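Local coordinates for protein interleukin-2 receptor subunit beta (Mus musculus, PDB 6DG5) that serves as the beta subunit of the interleukin-2 receptor and probably binds the cytokine through its extracellular domains and helps pass the mitogenic signal into the cell, at residues Ser14-His24 with Cys48-Cys60. Sequence-based numbering, arbitrary orientation.
Sequences SRANVSCMWSH and CELTLVRQASWAC. With NAG (2-acetamido-2-deoxy-beta-D-glucopyranose), chain E; MAN (alpha-D-mannopyranose), chain C.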
loop_
_atom_site.group_PDB
_atom_site.type_symbol
_atom_site.label_atom_id
_atom_site.label_comp_id
_atom_site.label_asym_id
_atom_site.label_seq_id
_atom_site.Cartn_x
_atom_site.Cartn_y
_atom_site.Cartn_z
ATOM N N SER B 14 -6.768 12.733 5.400
ATOM C CA SER B 14 -6.865 11.608 4.470
ATOM C C SER B 14 -8.242 10.958 4.455
ATOM O O SER B 14 -8.416 9.921 3.807
ATOM C CB SER B 14 -5.808 10.529 4.740
ATOM O OG SER B 14 -6.155 9.756 5.874
ATOM N N ARG B 15 -9.232 11.533 5.137
ATOM C CA ARG B 15 -10.589 11.002 5.064
ATOM C C ARG B 15 -11.577 12.081 4.641
ATOM O O ARG B 15 -11.850 12.242 3.446
ATOM C CB ARG B 15 -11.011 10.388 6.400
ATOM C CG ARG B 15 -10.565 8.946 6.593
ATOM C CD ARG B 15 -10.710 8.147 5.306
ATOM N NE ARG B 15 -10.976 6.733 5.553
ATOM C CZ ARG B 15 -10.940 5.793 4.614
ATOM N NH1 ARG B 15 -10.635 6.114 3.364
ATOM N NH2 ARG B 15 -11.201 4.531 4.926
ATOM N N ALA B 16 -12.120 12.831 5.606
ATOM C CA ALA B 16 -13.143 13.818 5.282
ATOM C C ALA B 16 -12.969 15.133 6.037
ATOM O O ALA B 16 -13.946 15.874 6.197
ATOM C CB ALA B 16 -14.536 13.253 5.565
ATOM N N ASN B 17 -11.760 15.449 6.490
ATOM C CA ASN B 17 -11.517 16.626 7.314
ATOM C C ASN B 17 -10.350 17.408 6.733
ATOM O O ASN B 17 -9.263 16.855 6.527
ATOM C CB ASN B 17 -11.235 16.222 8.768
ATOM C CG ASN B 17 -11.168 17.412 9.728
ATOM O OD1 ASN B 17 -10.921 18.555 9.332
ATOM N ND2 ASN B 17 -11.388 17.129 11.009
ATOM N N VAL B 18 -10.586 18.687 6.458
ATOM C CA VAL B 18 -9.554 19.615 6.025
ATOM C C VAL B 18 -9.555 20.778 7.006
ATOM O O VAL B 18 -10.594 21.418 7.218
ATOM C CB VAL B 18 -9.787 20.106 4.588
ATOM C CG1 VAL B 18 -8.711 21.098 4.185
ATOM C CG2 VAL B 18 -9.824 18.929 3.623
ATOM N N SER B 19 -8.400 21.048 7.607
ATOM C CA SER B 19 -8.261 22.097 8.610
ATOM C C SER B 19 -7.272 23.140 8.112
ATOM O O SER B 19 -6.152 22.799 7.719
ATOM C CB SER B 19 -7.797 21.522 9.950
ATOM O OG SER B 19 -7.829 22.510 10.965
ATOM N N CYS B 20 -7.687 24.404 8.135
ATOM C CA CYS B 20 -6.876 25.512 7.654
ATOM C C CYS B 20 -6.589 26.483 8.790
ATOM O O CYS B 20 -7.448 26.730 9.642
ATOM C CB CYS B 20 -7.572 26.257 6.512
ATOM S SG CYS B 20 -7.802 25.304 4.993
ATOM N N MET B 21 -5.380 27.039 8.790
ATOM C CA MET B 21 -4.968 28.018 9.785
ATOM C C MET B 21 -4.398 29.237 9.077
ATOM O O MET B 21 -3.559 29.102 8.181
ATOM C CB MET B 21 -3.941 27.427 10.757
ATOM C CG MET B 21 -3.575 28.351 11.907
ATOM S SD MET B 21 -2.847 27.468 13.300
ATOM C CE MET B 21 -4.278 26.596 13.936
ATOM N N TRP B 22 -4.856 30.421 9.478
ATOM C CA TRP B 22 -4.471 31.680 8.853
ATOM C C TRP B 22 -3.525 32.436 9.774
ATOM O O TRP B 22 -3.828 32.634 10.956
ATOM C CB TRP B 22 -5.703 32.535 8.548
ATOM C CG TRP B 22 -5.428 33.714 7.667
ATOM C CD1 TRP B 22 -4.360 33.888 6.835
ATOM C CD2 TRP B 22 -6.238 34.887 7.533
ATOM N NE1 TRP B 22 -4.458 35.098 6.188
ATOM C CE2 TRP B 22 -5.602 35.730 6.600
ATOM C CE3 TRP B 22 -7.441 35.307 8.111
ATOM C CZ2 TRP B 22 -6.127 36.967 6.232
ATOM C CZ3 TRP B 22 -7.961 36.535 7.744
ATOM C CH2 TRP B 22 -7.304 37.351 6.814
ATOM N N SER B 23 -2.386 32.859 9.232
ATOM C CA SER B 23 -1.370 33.578 9.992
ATOM C C SER B 23 -1.443 35.059 9.633
ATOM O O SER B 23 -1.135 35.446 8.501
ATOM C CB SER B 23 0.018 33.009 9.715
ATOM O OG SER B 23 0.100 31.653 10.123
ATOM N N HIS B 24 -1.845 35.880 10.597
ATOM C CA HIS B 24 -1.963 37.317 10.382
ATOM C C HIS B 24 -0.742 38.051 10.929
ATOM O O HIS B 24 -0.060 38.774 10.201
ATOM C CB HIS B 24 -3.237 37.855 11.037
ATOM C CG HIS B 24 -3.585 39.252 10.627
ATOM N ND1 HIS B 24 -4.458 39.529 9.597
ATOM C CD2 HIS B 24 -3.176 40.451 11.106
ATOM C CE1 HIS B 24 -4.574 40.837 9.461
ATOM N NE2 HIS B 24 -3.807 41.420 10.364
ATOM N N CYS B 48 -16.747 27.382 6.352
ATOM C CA CYS B 48 -16.566 27.391 7.800
ATOM C C CYS B 48 -16.111 28.784 8.214
ATOM O O CYS B 48 -15.625 29.563 7.392
ATOM C CB CYS B 48 -15.549 26.336 8.254
ATOM S SG CYS B 48 -13.905 26.584 7.543
ATOM N N GLU B 49 -16.259 29.083 9.502
ATOM C CA GLU B 49 -15.863 30.374 10.052
ATOM C C GLU B 49 -14.553 30.241 10.818
ATOM O O GLU B 49 -14.375 29.304 11.602
ATOM C CB GLU B 49 -16.943 30.937 10.975
ATOM C CG GLU B 49 -16.618 32.321 11.523
ATOM C CD GLU B 49 -17.557 32.754 12.631
ATOM O OE1 GLU B 49 -18.297 31.894 13.153
ATOM O OE2 GLU B 49 -17.553 33.955 12.982
ATOM N N LEU B 50 -13.644 31.189 10.594
ATOM C CA LEU B 50 -12.357 31.167 11.277
ATOM C C LEU B 50 -12.512 31.604 12.728
ATOM O O LEU B 50 -13.247 32.547 13.035
ATOM C CB LEU B 50 -11.361 32.080 10.559
ATOM C CG LEU B 50 -10.800 31.576 9.229
ATOM C CD1 LEU B 50 -10.211 32.730 8.440
ATOM C CD2 LEU B 50 -9.747 30.511 9.475
ATOM N N THR B 51 -11.815 30.908 13.625
ATOM C CA THR B 51 -11.852 31.193 15.051
ATOM C C THR B 51 -10.430 31.293 15.586
ATOM O O THR B 51 -9.540 30.561 15.143
ATOM C CB THR B 51 -12.629 30.113 15.817
ATOM O OG1 THR B 51 -13.843 29.812 15.118
ATOM C CG2 THR B 51 -12.971 30.594 17.221
ATOM N N LEU B 52 -10.223 32.196 16.542
ATOM C CA LEU B 52 -8.891 32.457 17.073
ATOM C C LEU B 52 -8.453 31.334 18.006
ATOM O O LEU B 52 -9.216 30.906 18.878
ATOM C CB LEU B 52 -8.870 33.794 17.813
ATOM C CG LEU B 52 -7.500 34.313 18.254
ATOM C CD1 LEU B 52 -6.678 34.730 17.046
ATOM C CD2 LEU B 52 -7.647 35.466 19.234
ATOM N N VAL B 53 -7.220 30.866 17.829
ATOM C CA VAL B 53 -6.633 29.829 18.669
ATOM C C VAL B 53 -5.485 30.379 19.504
ATOM O O VAL B 53 -5.438 30.183 20.721
ATOM C CB VAL B 53 -6.169 28.624 17.820
ATOM C CG1 VAL B 53 -5.805 27.454 18.719
ATOM C CG2 VAL B 53 -7.246 28.227 16.829
ATOM N N ARG B 54 -4.545 31.068 18.866
ATOM C CA ARG B 54 -3.448 31.728 19.560
ATOM C C ARG B 54 -3.162 33.034 18.824
ATOM O O ARG B 54 -3.889 33.413 17.900
ATOM C CB ARG B 54 -2.223 30.804 19.642
ATOM C CG ARG B 54 -1.324 31.045 20.847
ATOM N N GLN B 55 -2.102 33.729 19.232
ATOM C CA GLN B 55 -1.799 35.034 18.657
ATOM C C GLN B 55 -1.485 34.906 17.170
ATOM O O GLN B 55 -0.577 34.165 16.780
ATOM C CB GLN B 55 -0.628 35.682 19.400
ATOM C CG GLN B 55 -0.550 37.195 19.233
ATOM C CD GLN B 55 0.618 37.812 19.978
ATOM O OE1 GLN B 55 1.207 37.189 20.863
ATOM N NE2 GLN B 55 0.964 39.041 19.618
ATOM N N ALA B 56 -2.249 35.628 16.344
ATOM C CA ALA B 56 -2.086 35.644 14.885
ATOM C C ALA B 56 -2.295 34.264 14.265
ATOM O O ALA B 56 -1.630 33.901 13.291
ATOM C CB ALA B 56 -0.718 36.208 14.480
ATOM N N SER B 57 -3.224 33.483 14.815
ATOM C CA SER B 57 -3.550 32.166 14.271
ATOM C C SER B 57 -5.052 31.950 14.373
ATOM O O SER B 57 -5.610 31.973 15.475
ATOM C CB SER B 57 -2.794 31.057 15.008
ATOM O OG SER B 57 -3.136 31.032 16.382
ATOM N N TRP B 58 -5.698 31.740 13.229
ATOM C CA TRP B 58 -7.135 31.512 13.148
ATOM C C TRP B 58 -7.381 30.196 12.426
ATOM O O TRP B 58 -6.825 29.968 11.347
ATOM C CB TRP B 58 -7.838 32.653 12.409
ATOM C CG TRP B 58 -7.479 34.023 12.904
ATOM C CD1 TRP B 58 -6.319 34.704 12.667
ATOM C CD2 TRP B 58 -8.294 34.886 13.704
ATOM N NE1 TRP B 58 -6.359 35.934 13.277
ATOM C CE2 TRP B 58 -7.562 36.072 13.920
ATOM C CE3 TRP B 58 -9.571 34.772 14.262
ATOM C CZ2 TRP B 58 -8.064 37.133 14.669
ATOM C CZ3 TRP B 58 -10.068 35.827 15.006
ATOM C CH2 TRP B 58 -9.315 36.992 15.203
ATOM N N ALA B 59 -8.216 29.343 13.009
ATOM C CA ALA B 59 -8.419 27.994 12.505
ATOM C C ALA B 59 -9.833 27.801 11.972
ATOM O O ALA B 59 -10.771 28.516 12.337
ATOM C CB ALA B 59 -8.130 26.958 13.594
ATOM N N CYS B 60 -9.969 26.800 11.104
ATOM C CA CYS B 60 -11.224 26.465 10.447
ATOM C C CYS B 60 -11.239 24.966 10.195
ATOM O O CYS B 60 -10.193 24.357 9.958
ATOM C CB CYS B 60 -11.376 27.223 9.125
ATOM S SG CYS B 60 -13.003 27.924 8.779
HETATM C C1 NAG E . -11.344 18.108 12.061
HETATM C C2 NAG E . -11.925 17.497 13.349
HETATM C C3 NAG E . -11.633 18.383 14.566
HETATM C C4 NAG E . -10.167 18.790 14.629
HETATM C C5 NAG E . -9.781 19.426 13.301
HETATM C C6 NAG E . -8.336 19.862 13.217
HETATM C C7 NAG E . -13.920 16.125 12.917
HETATM C C8 NAG E . -15.415 16.117 12.816
HETATM N N2 NAG E . -13.359 17.301 13.211
HETATM O O3 NAG E . -11.999 17.689 15.753
HETATM O O4 NAG E . -10.002 19.724 15.691
HETATM O O5 NAG E . -9.981 18.460 12.265
HETATM O O6 NAG E . -7.615 19.100 12.260
HETATM O O7 NAG E . -13.251 15.112 12.741
HETATM C C1 MAN C . -5.125 26.576 22.739
HETATM C C2 MAN C . -3.874 26.710 21.824
HETATM C C3 MAN C . -2.837 25.637 22.169
HETATM C C4 MAN C . -2.554 25.607 23.678
HETATM C C5 MAN C . -3.867 25.408 24.446
HETATM C C6 MAN C . -3.677 25.425 25.953
HETATM O O2 MAN C . -3.213 27.965 22.018
HETATM O O3 MAN C . -1.624 25.825 21.446
HETATM O O4 MAN C . -1.665 24.541 23.981
HETATM O O5 MAN C . -4.774 26.481 24.111
HETATM O O6 MAN C . -4.940 25.176 26.563
#
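Trp22 meets CD1 of Leu50 through CE3, on the benzo ring of its indole, 3.8 Å away, and the two side chains cross at about a right angle. Trp22 is buried, its side chain on the face of the sheet shared with Trp58 and Cys20; the anti torsion (CG beside the carbonyl carbon, chi1 -168°) turns the indole on that face, where Leu8 and Val94 also touch it, and a large apolar group suits that place. Trp58, its cross-strand partner, comes within 4.4 Å from CB to CB, and its indole takes CD1 of Leu52 over one face. Strand 17-23 runs antiparallel to strand 57-60. Trp22 and Trp58 form a hydrogen-bonded pair: Trp22 N gives to Trp58 O at 2.8 Å, and Trp58 N returns a bond to Trp22 O at 3.1 Å. The strands belong to the membrane-distal domain of a type I cytokine receptor, whose beta-sandwich is stitched by disulfides. Here Cys20 and Cys60 pair side by side, yet each bonds elsewhere, Cys20 to Cys10 and Cys60 to Cys48, tying neighbouring strands on either side. On the other face flexible Met21, bent at chi3 (-71°), brings CE to 3.9 Å from CB of Ala59, a residue small enough to accept it, while SD passes 4.0 Å from Ser57 CB. Along this face Asn17 carries a glycan through ND2, and the first sugar's O6 lies 3.4 Å from Ser19 CB.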